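Local coordinates for protein BH2851 (Bacillus halodurans, PDB 2GFG) that is of unknown function but, as a CYTH-family antiparallel barrel and putative adenylate cyclase, probably acts on phosphate-containing substrates, at residues F19-L22 / I23-H27; F41-D44 / D45-K49; T82-K85 / Q86-K89; S141-G145 / I146-E150; E158-A161 / T162-Q166. All blocks are in the same frame, centred on the assembly; numbering follows the deposited sequence.

All five contacts are local, each made by one continuous run of a CYTH-family barrel of antiparallel strands. Interaction 4 lies in the barrel wall itself, in the hairpin of strands 134-143 and 146-155. Interactions 2 and 3 sit where a strand of the same sheet passes into a helix, and there side chains cap backbone N-H groups. Interaction 1 ends helix 16-25 and pairs arginine with glutamine; interaction 5, within helix 158-171, bends threonine hydroxyls back to carbonyls. Interactions 1 and 4 touch through Phe19 and Tyr149. Interactions 1 and 2 lie on opposite sides of the chain's centre. All are partly buried: Phe19, Leu83 and Ala161 pack on the barrel, while other residues lie at the surface.

Interaction 1 (F19-L22 / I23-H27); sequences FKRL and ISQLH
At Phe19 a chi1 of -168° swings the ring to the side of the carbonyl carbon, while Ile23 sends CG1 along the side of its own N (chi1 -70°). These torsions bring ring and methyl together one turn apart on the alpha helix 16-25. Ile23 CD1 comes obliquely to the Phe19 ring, 3.6 Å from CE2. Both side chains also lie on Leu138 of strand 134-143, and Phe19 meets the Tyr149 ring. This part of the helix therefore packs on the barrel wall.

Arg21 and Gln25 form the polar pair. The arginine chain bends and turns its guanidinium toward the glutamine amide. NH1 of Arg21 gives a weak hydrogen bond to OE1 of Gln25 at 3.0 Å. The oxygen lies at the guanidinium edge, and the two planes stand 70° apart. NH2 of the same arginine is bonded to the carbonyl of Phe172, which gives the group a second anchor.

The helix closes at His27 in a Schellman motif, with positive phi. Leu26 N bonds to Leu22 O at 3.0 Å. The Leu26 side chain folds over the same carbonyl, with CG 3.2 Å from Leu22 O.

Interaction 2 (F41-D44 / D45-K49); sequences FETD and DFQLK
The backbone leaves strand 34-42, makes a type I beta turn from Thr43 to Phe46 and enters helix 47-50, with Phe46 at the N-cap position. Phe46 N closes the turn on Thr43 O at 3.0 Å. The side chains of Glu42 and Thr43 then take up N-H groups at the helix start.

The Glu42 chain bends at chi2, 59°, and brings its carboxylate to N-H groups of the first helical turn. OE1 accepts from Leu48 N at 3.0 Å, and OE2 from Lys49 N at 2.9 Å, both on syn lone pairs. OE1 also takes Thr43 N on its anti lone pair. Three N-H groups thus fix the carboxylate, and the helix start would probably favour its charged form. Its plane is 76° from the Phe46 ring, and Glu42 CG meets Phe46 CD1 at 3.6 Å.

Thr43 OG1 accepts from Gln47 N at 2.9 Å. It donates to Asp45 OD1, also at 2.9 Å, from above the carboxylate plane.

Interaction 3 (T82-K85 / Q86-K89); sequences TLSK and QEAK
Leu83, near the end of strand 76-83, leads into a capping box at the start of helix 85-94. Its CD1 reaches Ala88 CB at 4.4 Å, and its CD2 lies 3.8 Å from Glu87 OE1. Leu83 also packs on Phe66 of strand 63-71 and on Pro98. The leucine thus joins the first turn of the helix to the neighbouring strand.

Ser84 is the N-cap, and its bonds with Glu87 run both ways. Its OG sits between the backbone N and the carbonyl carbon (chi1 60°). From there it accepts from Glu87 N at 3.3 Å, with an N-H...O angle of 165°. In return, Ser84 N donates to Glu87 OE1, also at 3.3 Å. The oxygen is met on its anti side, 24° out of the carboxylate plane. The extended glutamate chain passes beside the serine, with Glu87 CG 3.3 Å from Ser84 OG. With an alanine at Glu87, Ser84 N would probably lose its carboxylate partner, and only the serine half of the box would remain. Ser84 O starts the regular helical bonding by accepting from Ala88 N at 2.9 Å.

Lys85 follows as the first helical residue. Its side chain runs fully extended and also touches Phe64. Its carbonyl takes Lys89 N, and Lys89 CB rests 3.2 Å from Lys85 O.

Interaction 4 (S141-G145 / I146-E150); sequences SSYLG and IEDYE. With EDO (1,2-ethanediol), chain H.
Tyr143 sets one ring face against Ile146 and its hydroxyl toward Asp148, across a beta hairpin of strands 134-143 and 146-155. A type I' turn from Tyr143 to Ile146 joins them. From CB, the tyrosine turns CG between its backbone N and carbonyl carbon (chi1 53°), which carries the ring across to the other strand. Ile146 CG1 sits over one ring face, 18° off the normal, in a CH-pi contact 4.2 Å from the centroid. Farther out, CE2 meets Ile146 CD1 at 3.8 Å, while CE1 lies 3.4 Å from Asp148 OD2. At the tip, OH donates to Asp148 OD2 at 2.7 Å, from above the carboxylate plane.

Arg185 of helix 182-190 pairs with the same oxygen, and Tyr143 also packs on that helix. A phenylalanine in place of Tyr143 would probably leave Asp148 OD2 with Arg185 but without its hydroxyl mate.

Gly145 suits the turn, since a CB there would jam against Leu144 O. A 1,2-ethanediol, probably from the crystallisation liquor, donates from O1 to Glu150 OE2 at 3.1 Å. Farther from the turn, Ser141 OG bonds to Thr124 and to a water at 2.8 Å. That water donates to Asp148 OD1 at 2.9 Å.

Interaction 5 (E158-A161 / T162-Q166); sequences EEHA and TVTFQ. With EDO (1,2-ethanediol), chain I.
The side chains of His160 and Thr164 run at a slant to each other, one turn apart on the alpha helix 158-171, with the threonine hydroxyl near the plane of the imidazole, at its edge. Thr164 OG1 points back along the helix, beside its own N (chi1 -55°). It donates to His160 O at 2.8 Å, from above the carbonyl plane. Thr164 N reaches the same oxygen at 2.9 Å from the opposite face, so two bonds grip one carbonyl.

Thr162 repeats the pattern. Its OG1 donates to Glu158 O at 2.8 Å, and its N meets that oxygen from the other face at 3.2 Å. Arg10 of strand 4-14 bonds to Thr162 OG1 and forms a salt bridge with Glu158, tying this turn to the barrel. Phe165 and Ala161 also lie against that strand.

A 1,2-ethanediol, probably from the crystallisation liquor, lies against His160 and Thr164. Its C1 lies over the ring face, 3.2 Å from His160 ND1. Its O1 donates to Thr164 OG1 at 3.2 Å.

Interaction 1 (F19-L22 / I23-H27)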
loop_
_atom_site.group_PDB
_atom_site.type_symbol
_atom_site.label_atom_id
_atom_site.label_comp_id
_atom_site.label_asym_id
_atom_site.label_seq_id
_atom_site.Cartn_x
_atom_site.Cartn_y
_atom_site.Cartn_z
ATOM N N PHE A 19 1.000 -15.823 -10.628
ATOM C CA PHE A 19 2.020 -14.790 -10.335
ATOM C C PHE A 19 3.335 -15.128 -11.019
ATOM O O PHE A 19 3.927 -14.290 -11.694
ATOM C CB PHE A 19 2.240 -14.677 -8.832
ATOM C CG PHE A 19 3.029 -13.480 -8.423
ATOM C CD1 PHE A 19 2.414 -12.226 -8.315
ATOM C CD2 PHE A 19 4.387 -13.596 -8.078
ATOM C CE1 PHE A 19 3.123 -11.120 -7.873
ATOM C CE2 PHE A 19 5.108 -12.479 -7.642
ATOM C CZ PHE A 19 4.474 -11.242 -7.542
ATOM N N LYS A 20 3.758 -16.381 -10.866
ATOM C CA LYS A 20 5.006 -16.879 -11.473
ATOM C C LYS A 20 4.951 -16.843 -13.020
ATOM O O LYS A 20 5.969 -16.597 -13.683
ATOM C CB LYS A 20 5.284 -18.304 -10.986
ATOM C CG LYS A 20 6.652 -18.809 -11.295
ATOM C CD LYS A 20 6.850 -20.231 -10.757
ATOM C CE LYS A 20 8.147 -20.826 -11.246
ATOM N NZ LYS A 20 8.136 -21.036 -12.723
ATOM N N ARG A 21 3.763 -17.100 -13.581
ATOM C CA ARG A 21 3.559 -17.023 -15.038
ATOM C C ARG A 21 3.645 -15.574 -15.534
ATOM O O ARG A 21 4.203 -15.307 -16.605
ATOM C CB ARG A 21 2.202 -17.635 -15.429
ATOM C CG ARG A 21 1.944 -17.665 -16.951
ATOM C CD ARG A 21 0.671 -18.429 -17.304
ATOM N NE ARG A 21 -0.512 -17.922 -16.582
ATOM C CZ ARG A 21 -1.159 -16.778 -16.865
ATOM N NH1 ARG A 21 -0.731 -15.973 -17.842
ATOM N NH2 ARG A 21 -2.234 -16.436 -16.155
ATOM N N LEU A 22 3.058 -14.652 -14.767
ATOM C CA LEU A 22 3.071 -13.217 -15.114
ATOM C C LEU A 22 4.473 -12.631 -15.077
ATOM O O LEU A 22 4.795 -11.755 -15.868
ATOM C CB LEU A 22 2.153 -12.423 -14.179
ATOM C CG LEU A 22 0.647 -12.535 -14.449
ATOM C CD1 LEU A 22 -0.131 -11.988 -13.286
ATOM C CD2 LEU A 22 0.274 -11.803 -15.747
ATOM N N ILE A 23 5.288 -13.085 -14.116
ATOM C CA ILE A 23 6.707 -12.685 -14.043
ATOM C C ILE A 23 7.429 -13.081 -15.329
ATOM O O ILE A 23 8.198 -12.292 -15.887
ATOM C CB ILE A 23 7.437 -13.345 -12.821
ATOM C CG1 ILE A 23 6.931 -12.758 -11.510
ATOM C CG2 ILE A 23 8.976 -13.152 -12.917
ATOM C CD1 ILE A 23 7.355 -13.561 -10.270
ATOM N N SER A 24 7.170 -14.312 -15.791
ATOM C CA SER A 24 7.779 -14.834 -17.022
ATOM C C SER A 24 7.306 -14.083 -18.283
ATOM O O SER A 24 8.127 -13.640 -19.090
ATOM C CB SER A 24 7.476 -16.332 -17.168
ATOM O OG SER A 24 8.031 -16.849 -18.358
ATOM N N GLN A 25 5.988 -13.936 -18.435
ATOM C CA GLN A 25 5.409 -13.343 -19.671
ATOM C C GLN A 25 5.678 -11.836 -19.802
ATOM O O GLN A 25 5.879 -11.334 -20.913
ATOM C CB GLN A 25 3.919 -13.633 -19.754
ATOM C CG GLN A 25 3.628 -15.096 -20.010
ATOM C CD GLN A 25 2.159 -15.404 -20.102
ATOM O OE1 GLN A 25 1.322 -14.668 -19.584
ATOM N NE2 GLN A 25 1.832 -16.516 -20.754
ATOM N N LEU A 26 5.750 -11.136 -18.665
ATOM C CA LEU A 26 6.144 -9.711 -18.654
ATOM C C LEU A 26 7.692 -9.524 -18.689
ATOM O O LEU A 26 8.180 -8.394 -18.681
ATOM C CB LEU A 26 5.552 -9.002 -17.432
ATOM C CG LEU A 26 4.012 -9.009 -17.333
ATOM C CD1 LEU A 26 3.568 -8.605 -15.957
ATOM C CD2 LEU A 26 3.391 -8.099 -18.386
ATOM N N HIS A 27 8.437 -10.644 -18.737
ATOM C CA HIS A 27 9.929 -10.634 -18.809
ATOM C C HIS A 27 10.569 -9.862 -17.632
ATOM O O HIS A 27 11.532 -9.106 -17.815
ATOM C CB HIS A 27 10.413 -10.072 -20.168
ATOM C CG HIS A 27 9.879 -10.817 -21.356
#

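Interaction 2 (F41-D44 / D45-K49)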
loop_
_atom_site.group_PDB
_atom_site.type_symbol
_atom_site.label_atom_id
_atom_site.label_comp_id
_atom_site.label_asym_id
_atom_site.label_seq_id
_atom_site.Cartn_x
_atom_site.Cartn_y
_atom_site.Cartn_z
ATOM N N PHE A 41 -0.159 1.470 11.648
ATOM C CA PHE A 41 -0.569 2.128 12.871
ATOM C C PHE A 41 -2.080 2.273 12.912
ATOM O O PHE A 41 -2.717 2.557 11.893
ATOM C CB PHE A 41 0.090 3.491 12.983
ATOM C CG PHE A 41 1.571 3.428 13.110
ATOM C CD1 PHE A 41 2.179 3.464 14.365
ATOM C CD2 PHE A 41 2.372 3.267 11.985
ATOM C CE1 PHE A 41 3.568 3.387 14.490
ATOM C CE2 PHE A 41 3.759 3.187 12.105
ATOM C CZ PHE A 41 4.352 3.243 13.371
ATOM N N GLU A 42 -2.647 2.083 14.093
ATOM C CA GLU A 42 -4.077 2.147 14.276
ATOM C C GLU A 42 -4.399 2.218 15.770
ATOM O O GLU A 42 -3.569 1.844 16.608
ATOM C CB GLU A 42 -4.742 0.900 13.619
ATOM C CG GLU A 42 -6.268 0.830 13.693
ATOM C CD GLU A 42 -6.969 2.019 13.043
ATOM O OE1 GLU A 42 -6.973 3.112 13.648
ATOM O OE2 GLU A 42 -7.630 1.821 11.994
ATOM N N THR A 43 -5.564 2.779 16.095
ATOM C CA THR A 43 -6.069 2.804 17.477
ATOM C C THR A 43 -6.703 1.462 17.833
ATOM O O THR A 43 -6.994 0.661 16.956
ATOM C CB THR A 43 -7.128 3.939 17.682
ATOM O OG1 THR A 43 -8.261 3.709 16.838
ATOM C CG2 THR A 43 -6.527 5.306 17.353
ATOM N N ASP A 44 -6.927 1.231 19.124
ATOM C CA ASP A 44 -7.553 -0.032 19.598
ATOM C C ASP A 44 -8.932 -0.264 18.962
ATOM O O ASP A 44 -9.233 -1.366 18.499
ATOM C CB ASP A 44 -7.677 -0.035 21.133
ATOM C CG ASP A 44 -6.332 -0.281 21.842
ATOM O OD1 ASP A 44 -5.271 -0.273 21.167
ATOM O OD2 ASP A 44 -6.345 -0.482 23.076
ATOM N N ASP A 45 -9.736 0.798 18.895
ATOM C CA ASP A 45 -11.091 0.724 18.305
ATOM C C ASP A 45 -11.097 0.876 16.755
ATOM O O ASP A 45 -12.161 0.934 16.145
ATOM C CB ASP A 45 -11.985 1.787 18.917
ATOM C CG ASP A 45 -11.604 3.170 18.492
ATOM O OD1 ASP A 45 -10.451 3.573 18.762
ATOM O OD2 ASP A 45 -12.445 3.849 17.861
ATOM N N PHE A 46 -9.907 0.999 16.154
ATOM C CA PHE A 46 -9.751 1.072 14.690
ATOM C C PHE A 46 -10.397 2.347 14.072
ATOM O O PHE A 46 -11.210 2.257 13.142
ATOM C CB PHE A 46 -10.292 -0.214 14.009
ATOM C CG PHE A 46 -9.655 -1.491 14.517
ATOM C CD1 PHE A 46 -8.480 -1.984 13.931
ATOM C CD2 PHE A 46 -10.234 -2.211 15.571
ATOM C CE1 PHE A 46 -7.881 -3.168 14.399
ATOM C CE2 PHE A 46 -9.643 -3.404 16.046
ATOM C CZ PHE A 46 -8.471 -3.880 15.458
ATOM N N GLN A 47 -9.981 3.522 14.564
ATOM C CA GLN A 47 -10.550 4.820 14.094
ATOM C C GLN A 47 -10.203 5.145 12.633
ATOM O O GLN A 47 -11.051 5.662 11.894
ATOM C CB GLN A 47 -10.120 5.976 15.010
ATOM C CG GLN A 47 -10.823 5.961 16.364
ATOM C CD GLN A 47 -10.589 7.223 17.196
ATOM O OE1 GLN A 47 -10.288 7.143 18.391
ATOM N NE2 GLN A 47 -10.765 8.397 16.572
ATOM N N LEU A 48 -8.970 4.838 12.216
ATOM C CA LEU A 48 -8.559 5.076 10.820
ATOM C C LEU A 48 -9.394 4.225 9.853
ATOM O O LEU A 48 -9.794 4.700 8.788
ATOM C CB LEU A 48 -7.064 4.793 10.622
ATOM C CG LEU A 48 -6.083 5.800 11.233
ATOM C CD1 LEU A 48 -4.671 5.190 11.335
ATOM C CD2 LEU A 48 -6.053 7.080 10.424
ATOM N N LYS A 49 -9.674 2.982 10.249
ATOM C CA LYS A 49 -10.504 2.077 9.445
ATOM C C LYS A 49 -11.928 2.657 9.286
ATOM O O LYS A 49 -12.476 2.672 8.190
ATOM C CB LYS A 49 -10.565 0.673 10.095
ATOM C CG LYS A 49 -10.723 -0.494 9.100
ATOM C CD LYS A 49 -12.151 -0.669 8.630
ATOM C CE LYS A 49 -12.275 -1.842 7.669
ATOM N NZ LYS A 49 -13.624 -1.908 7.045
#

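Interaction 3 (T82-K85 / Q86-K89)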
loop_
_atom_site.group_PDB
_atom_site.type_symbol
_atom_site.label_atom_id
_atom_site.label_comp_id
_atom_site.label_asym_id
_atom_site.label_seq_id
_atom_site.Cartn_x
_atom_site.Cartn_y
_atom_site.Cartn_z
ATOM N N THR A 82 8.950 11.986 4.453
ATOM C CA THR A 82 10.201 11.277 4.737
ATOM C C THR A 82 10.537 11.374 6.214
ATOM O O THR A 82 10.401 12.435 6.817
ATOM C CB THR A 82 11.388 11.867 3.927
ATOM O OG1 THR A 82 11.077 11.857 2.538
ATOM C CG2 THR A 82 12.697 11.052 4.166
ATOM N N LEU A 83 10.980 10.254 6.788
ATOM C CA LEU A 83 11.428 10.202 8.185
ATOM C C LEU A 83 12.853 9.722 8.246
ATOM O O LEU A 83 13.296 8.979 7.382
ATOM C CB LEU A 83 10.571 9.238 8.992
ATOM C CG LEU A 83 9.076 9.452 9.078
ATOM C CD1 LEU A 83 8.493 8.462 10.085
ATOM C CD2 LEU A 83 8.726 10.882 9.471
ATOM N N SER A 84 13.561 10.113 9.301
ATOM C CA SER A 84 14.857 9.516 9.611
ATOM C C SER A 84 14.621 8.208 10.339
ATOM O O SER A 84 13.497 7.937 10.810
ATOM C CB SER A 84 15.704 10.452 10.481
ATOM O OG SER A 84 15.062 10.740 11.706
ATOM N N LYS A 85 15.664 7.386 10.415
ATOM C CA LYS A 85 15.626 6.138 11.196
ATOM C C LYS A 85 15.225 6.421 12.674
ATOM O O LYS A 85 14.441 5.676 13.255
ATOM C CB LYS A 85 16.988 5.421 11.130
ATOM C CG LYS A 85 16.984 3.990 11.685
ATOM C CD LYS A 85 18.368 3.356 11.600
ATOM C CE LYS A 85 18.372 1.935 12.160
ATOM N NZ LYS A 85 19.755 1.327 12.147
ATOM N N GLN A 86 15.742 7.535 13.236
ATOM C CA GLN A 86 15.388 7.989 14.609
ATOM C C GLN A 86 13.887 8.202 14.757
ATOM O O GLN A 86 13.272 7.732 15.719
ATOM C CB GLN A 86 16.119 9.312 14.939
ATOM C CG GLN A 86 15.682 10.003 16.336
ATOM C CD GLN A 86 15.898 11.533 16.360
ATOM O OE1 GLN A 86 15.804 12.210 15.323
ATOM N NE2 GLN A 86 16.147 12.081 17.557
ATOM N N GLU A 87 13.323 8.990 13.837
ATOM C CA GLU A 87 11.900 9.329 13.864
ATOM C C GLU A 87 11.041 8.099 13.649
ATOM O O GLU A 87 10.051 7.902 14.344
ATOM C CB GLU A 87 11.583 10.393 12.803
ATOM C CG GLU A 87 12.214 11.753 13.102
ATOM C CD GLU A 87 11.916 12.804 12.030
ATOM O OE1 GLU A 87 11.909 12.463 10.832
ATOM O OE2 GLU A 87 11.729 13.983 12.399
ATOM N N ALA A 88 11.443 7.264 12.695
ATOM C CA ALA A 88 10.748 6.009 12.409
ATOM C C ALA A 88 10.761 5.072 13.631
ATOM O O ALA A 88 9.732 4.507 14.001
ATOM C CB ALA A 88 11.390 5.312 11.200
ATOM N N LYS A 89 11.924 4.948 14.261
ATOM C CA LYS A 89 12.088 4.076 15.433
ATOM C C LYS A 89 11.268 4.573 16.642
ATOM O O LYS A 89 10.611 3.776 17.323
ATOM C CB LYS A 89 13.571 3.952 15.799
ATOM C CG LYS A 89 13.876 2.842 16.805
ATOM C CD LYS A 89 15.308 2.288 16.644
ATOM C CE LYS A 89 16.348 3.197 17.254
ATOM N NZ LYS A 89 16.514 2.950 18.717
#

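Interaction 4 (S141-G145 / I146-E150)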
loop_
_atom_site.group_PDB
_atom_site.type_symbol
_atom_site.label_atom_id
_atom_site.label_comp_id
_atom_site.label_asym_id
_atom_site.label_seq_id
_atom_site.Cartn_x
_atom_site.Cartn_y
_atom_site.Cartn_z
ATOM N N SER A 141 3.504 -10.604 -0.950
ATOM C CA SER A 141 3.498 -10.108 0.431
ATOM C C SER A 141 3.496 -11.241 1.435
ATOM O O SER A 141 2.929 -12.289 1.183
ATOM C CB SER A 141 2.270 -9.216 0.670
ATOM O OG SER A 141 2.262 -8.123 -0.222
ATOM N N SER A 142 4.127 -11.000 2.593
ATOM C CA SER A 142 4.119 -11.947 3.713
ATOM C C SER A 142 3.751 -11.213 4.993
ATOM O O SER A 142 4.253 -10.114 5.251
ATOM C CB SER A 142 5.481 -12.600 3.870
ATOM O OG SER A 142 6.446 -11.657 4.299
ATOM N N TYR A 143 2.882 -11.819 5.797
ATOM C CA TYR A 143 2.417 -11.186 7.040
ATOM C C TYR A 143 1.770 -12.184 7.974
ATOM O O TYR A 143 1.028 -13.069 7.532
ATOM C CB TYR A 143 1.421 -10.043 6.728
ATOM C CG TYR A 143 0.244 -10.448 5.836
ATOM C CD1 TYR A 143 0.383 -10.513 4.434
ATOM C CD2 TYR A 143 -1.019 -10.715 6.387
ATOM C CE1 TYR A 143 -0.699 -10.871 3.610
ATOM C CE2 TYR A 143 -2.110 -11.069 5.571
ATOM C CZ TYR A 143 -1.941 -11.145 4.183
ATOM O OH TYR A 143 -3.005 -11.491 3.384
ATOM N N LEU A 144 2.088 -12.064 9.269
ATOM C CA LEU A 144 1.459 -12.874 10.313
ATOM C C LEU A 144 1.486 -14.409 10.001
ATOM O O LEU A 144 0.489 -15.109 10.199
ATOM C CB LEU A 144 0.009 -12.393 10.544
ATOM C CG LEU A 144 -0.149 -10.907 10.867
ATOM C CD1 LEU A 144 -1.616 -10.467 10.758
ATOM C CD2 LEU A 144 0.415 -10.594 12.258
ATOM N N GLY A 145 2.616 -14.885 9.455
ATOM C CA GLY A 145 2.817 -16.328 9.175
ATOM C C GLY A 145 2.426 -16.800 7.761
ATOM O O GLY A 145 2.923 -17.835 7.295
ATOM N N ILE A 146 1.523 -16.057 7.089
ATOM C CA ILE A 146 1.033 -16.440 5.737
ATOM C C ILE A 146 1.633 -15.544 4.640
ATOM O O ILE A 146 2.441 -14.651 4.925
ATOM C CB ILE A 146 -0.550 -16.413 5.661
ATOM C CG1 ILE A 146 -1.094 -14.967 5.673
ATOM C CG2 ILE A 146 -1.153 -17.229 6.807
ATOM C CD1 ILE A 146 -2.618 -14.872 5.529
ATOM N N GLU A 147 1.232 -15.789 3.389
ATOM C CA GLU A 147 1.632 -14.931 2.263
ATOM C C GLU A 147 0.607 -14.943 1.133
ATOM O O GLU A 147 -0.283 -15.786 1.098
ATOM C CB GLU A 147 3.008 -15.348 1.731
ATOM C CG GLU A 147 3.053 -16.711 1.043
ATOM C CD GLU A 147 4.444 -17.055 0.525
ATOM O OE1 GLU A 147 5.440 -16.529 1.077
ATOM O OE2 GLU A 147 4.542 -17.856 -0.430
ATOM N N ASP A 148 0.730 -13.981 0.225
ATOM C CA ASP A 148 -0.143 -13.920 -0.961
ATOM C C ASP A 148 0.489 -13.133 -2.110
ATOM O O ASP A 148 1.568 -12.549 -1.961
ATOM C CB ASP A 148 -1.544 -13.357 -0.596
ATOM C CG ASP A 148 -1.498 -11.910 -0.049
ATOM O OD1 ASP A 148 -0.646 -11.098 -0.504
ATOM O OD2 ASP A 148 -2.388 -11.573 0.777
ATOM N N TYR A 149 -0.182 -13.156 -3.260
ATOM C CA TYR A 149 0.324 -12.547 -4.485
ATOM C C TYR A 149 -0.733 -11.646 -5.066
ATOM O O TYR A 149 -1.927 -11.952 -4.991
ATOM C CB TYR A 149 0.708 -13.633 -5.493
ATOM C CG TYR A 149 1.684 -14.643 -4.948
ATOM C CD1 TYR A 149 1.237 -15.765 -4.235
ATOM C CD2 TYR A 149 3.058 -14.465 -5.103
ATOM C CE1 TYR A 149 2.144 -16.695 -3.703
ATOM C CE2 TYR A 149 3.973 -15.386 -4.580
ATOM C CZ TYR A 149 3.512 -16.490 -3.875
ATOM O OH TYR A 149 4.407 -17.380 -3.360
ATOM N N GLU A 150 -0.307 -10.529 -5.647
ATOM C CA GLU A 150 -1.238 -9.511 -6.117
ATOM C C GLU A 150 -0.670 -8.712 -7.290
ATOM O O GLU A 150 0.503 -8.337 -7.291
ATOM C CB GLU A 150 -1.574 -8.552 -4.968
ATOM C CG GLU A 150 -2.838 -7.713 -5.192
ATOM C CD GLU A 150 -3.032 -6.636 -4.131
ATOM O OE1 GLU A 150 -2.193 -6.531 -3.210
ATOM O OE2 GLU A 150 -4.013 -5.884 -4.229
HETATM C C1 EDO H . -2.822 -2.710 -2.150
HETATM O O1 EDO H . -3.795 -3.748 -2.019
HETATM C C2 EDO H . -3.074 -1.598 -1.131
HETATM O O2 EDO H . -1.961 -1.425 -0.233
HETATM O O HOH W 1 0.658 -9.209 -2.296
#

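Interaction 5 (E158-A161 / T162-Q166)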
loop_
_atom_site.group_PDB
_atom_site.type_symbol
_atom_site.label_atom_id
_atom_site.label_comp_id
_atom_site.label_asym_id
_atom_site.label_seq_id
_atom_site.Cartn_x
_atom_site.Cartn_y
_atom_site.Cartn_z
ATOM N N GLU A 158 -9.876 7.501 -13.251
ATOM C CA GLU A 158 -10.685 6.334 -12.836
ATOM C C GLU A 158 -11.229 5.572 -14.054
ATOM O O GLU A 158 -11.218 4.340 -14.080
ATOM C CB GLU A 158 -11.860 6.779 -11.938
ATOM C CG GLU A 158 -11.438 7.486 -10.581
ATOM C CD GLU A 158 -10.991 6.506 -9.487
ATOM O OE1 GLU A 158 -11.133 5.287 -9.665
ATOM O OE2 GLU A 158 -10.523 6.972 -8.434
ATOM N N GLU A 159 -11.687 6.325 -15.063
ATOM C CA GLU A 159 -12.273 5.744 -16.287
ATOM C C GLU A 159 -11.254 4.930 -17.090
ATOM O O GLU A 159 -11.518 3.786 -17.458
ATOM C CB GLU A 159 -12.852 6.855 -17.180
ATOM C CG GLU A 159 -14.103 7.557 -16.601
ATOM C CD GLU A 159 -15.404 6.805 -16.900
ATOM O OE1 GLU A 159 -15.368 5.557 -17.011
ATOM O OE2 GLU A 159 -16.464 7.470 -17.020
ATOM N N HIS A 160 -10.099 5.536 -17.364
ATOM C CA HIS A 160 -9.058 4.892 -18.185
ATOM C C HIS A 160 -8.377 3.727 -17.425
ATOM O O HIS A 160 -7.993 2.719 -18.030
ATOM C CB HIS A 160 -8.012 5.925 -18.639
ATOM C CG HIS A 160 -7.427 5.639 -19.991
ATOM N ND1 HIS A 160 -6.969 4.391 -20.359
ATOM C CD2 HIS A 160 -7.192 6.453 -21.049
ATOM C CE1 HIS A 160 -6.498 4.444 -21.593
ATOM N NE2 HIS A 160 -6.621 5.684 -22.033
ATOM N N ALA A 161 -8.246 3.874 -16.103
ATOM C CA ALA A 161 -7.678 2.808 -15.243
ATOM C C ALA A 161 -8.527 1.526 -15.277
ATOM O O ALA A 161 -7.992 0.426 -15.245
ATOM C CB ALA A 161 -7.535 3.301 -13.815
ATOM N N THR A 162 -9.852 1.689 -15.283
ATOM C CA THR A 162 -10.786 0.548 -15.393
ATOM C C THR A 162 -10.610 -0.171 -16.731
ATOM O O THR A 162 -10.484 -1.397 -16.777
ATOM C CB THR A 162 -12.248 1.009 -15.279
ATOM O OG1 THR A 162 -12.416 1.766 -14.083
ATOM C CG2 THR A 162 -13.212 -0.200 -15.262
ATOM N N VAL A 163 -10.627 0.605 -17.815
ATOM C CA VAL A 163 -10.452 0.067 -19.165
ATOM C C VAL A 163 -9.110 -0.681 -19.288
ATOM O O VAL A 163 -9.066 -1.815 -19.767
ATOM C CB VAL A 163 -10.530 1.192 -20.240
ATOM C CG1 VAL A 163 -10.104 0.672 -21.624
ATOM C CG2 VAL A 163 -11.948 1.776 -20.302
ATOM N N THR A 164 -8.033 -0.047 -18.821
ATOM C CA THR A 164 -6.698 -0.635 -18.912
ATOM C C THR A 164 -6.573 -1.912 -18.071
ATOM O O THR A 164 -5.980 -2.885 -18.518
ATOM C CB THR A 164 -5.602 0.368 -18.483
ATOM O OG1 THR A 164 -5.721 1.567 -19.265
ATOM C CG2 THR A 164 -4.209 -0.230 -18.686
ATOM N N PHE A 165 -7.147 -1.904 -16.863
ATOM C CA PHE A 165 -7.047 -3.072 -15.967
ATOM C C PHE A 165 -7.869 -4.250 -16.467
ATOM O O PHE A 165 -7.424 -5.390 -16.387
ATOM C CB PHE A 165 -7.457 -2.723 -14.540
ATOM C CG PHE A 165 -7.075 -3.783 -13.530
ATOM C CD1 PHE A 165 -5.727 -4.065 -13.277
ATOM C CD2 PHE A 165 -8.056 -4.520 -12.851
ATOM C CE1 PHE A 165 -5.357 -5.057 -12.349
ATOM C CE2 PHE A 165 -7.694 -5.508 -11.935
ATOM C CZ PHE A 165 -6.330 -5.778 -11.691
ATOM N N GLN A 166 -9.072 -3.975 -16.976
ATOM C CA GLN A 166 -9.903 -5.024 -17.587
ATOM C C GLN A 166 -9.201 -5.633 -18.816
ATOM O O GLN A 166 -9.333 -6.823 -19.080
ATOM C CB GLN A 166 -11.287 -4.481 -17.973
ATOM C CG GLN A 166 -12.193 -4.120 -16.768
ATOM C CD GLN A 166 -12.441 -5.300 -15.838
ATOM O OE1 GLN A 166 -12.743 -6.402 -16.285
ATOM N NE2 GLN A 166 -12.299 -5.068 -14.533
HETATM C C1 EDO I . -4.502 4.734 -18.398
HETATM O O1 EDO I . -3.582 3.908 -19.146
HETATM C C2 EDO I . -3.877 5.205 -17.069
HETATM O O2 EDO I . -4.887 5.737 -16.164
#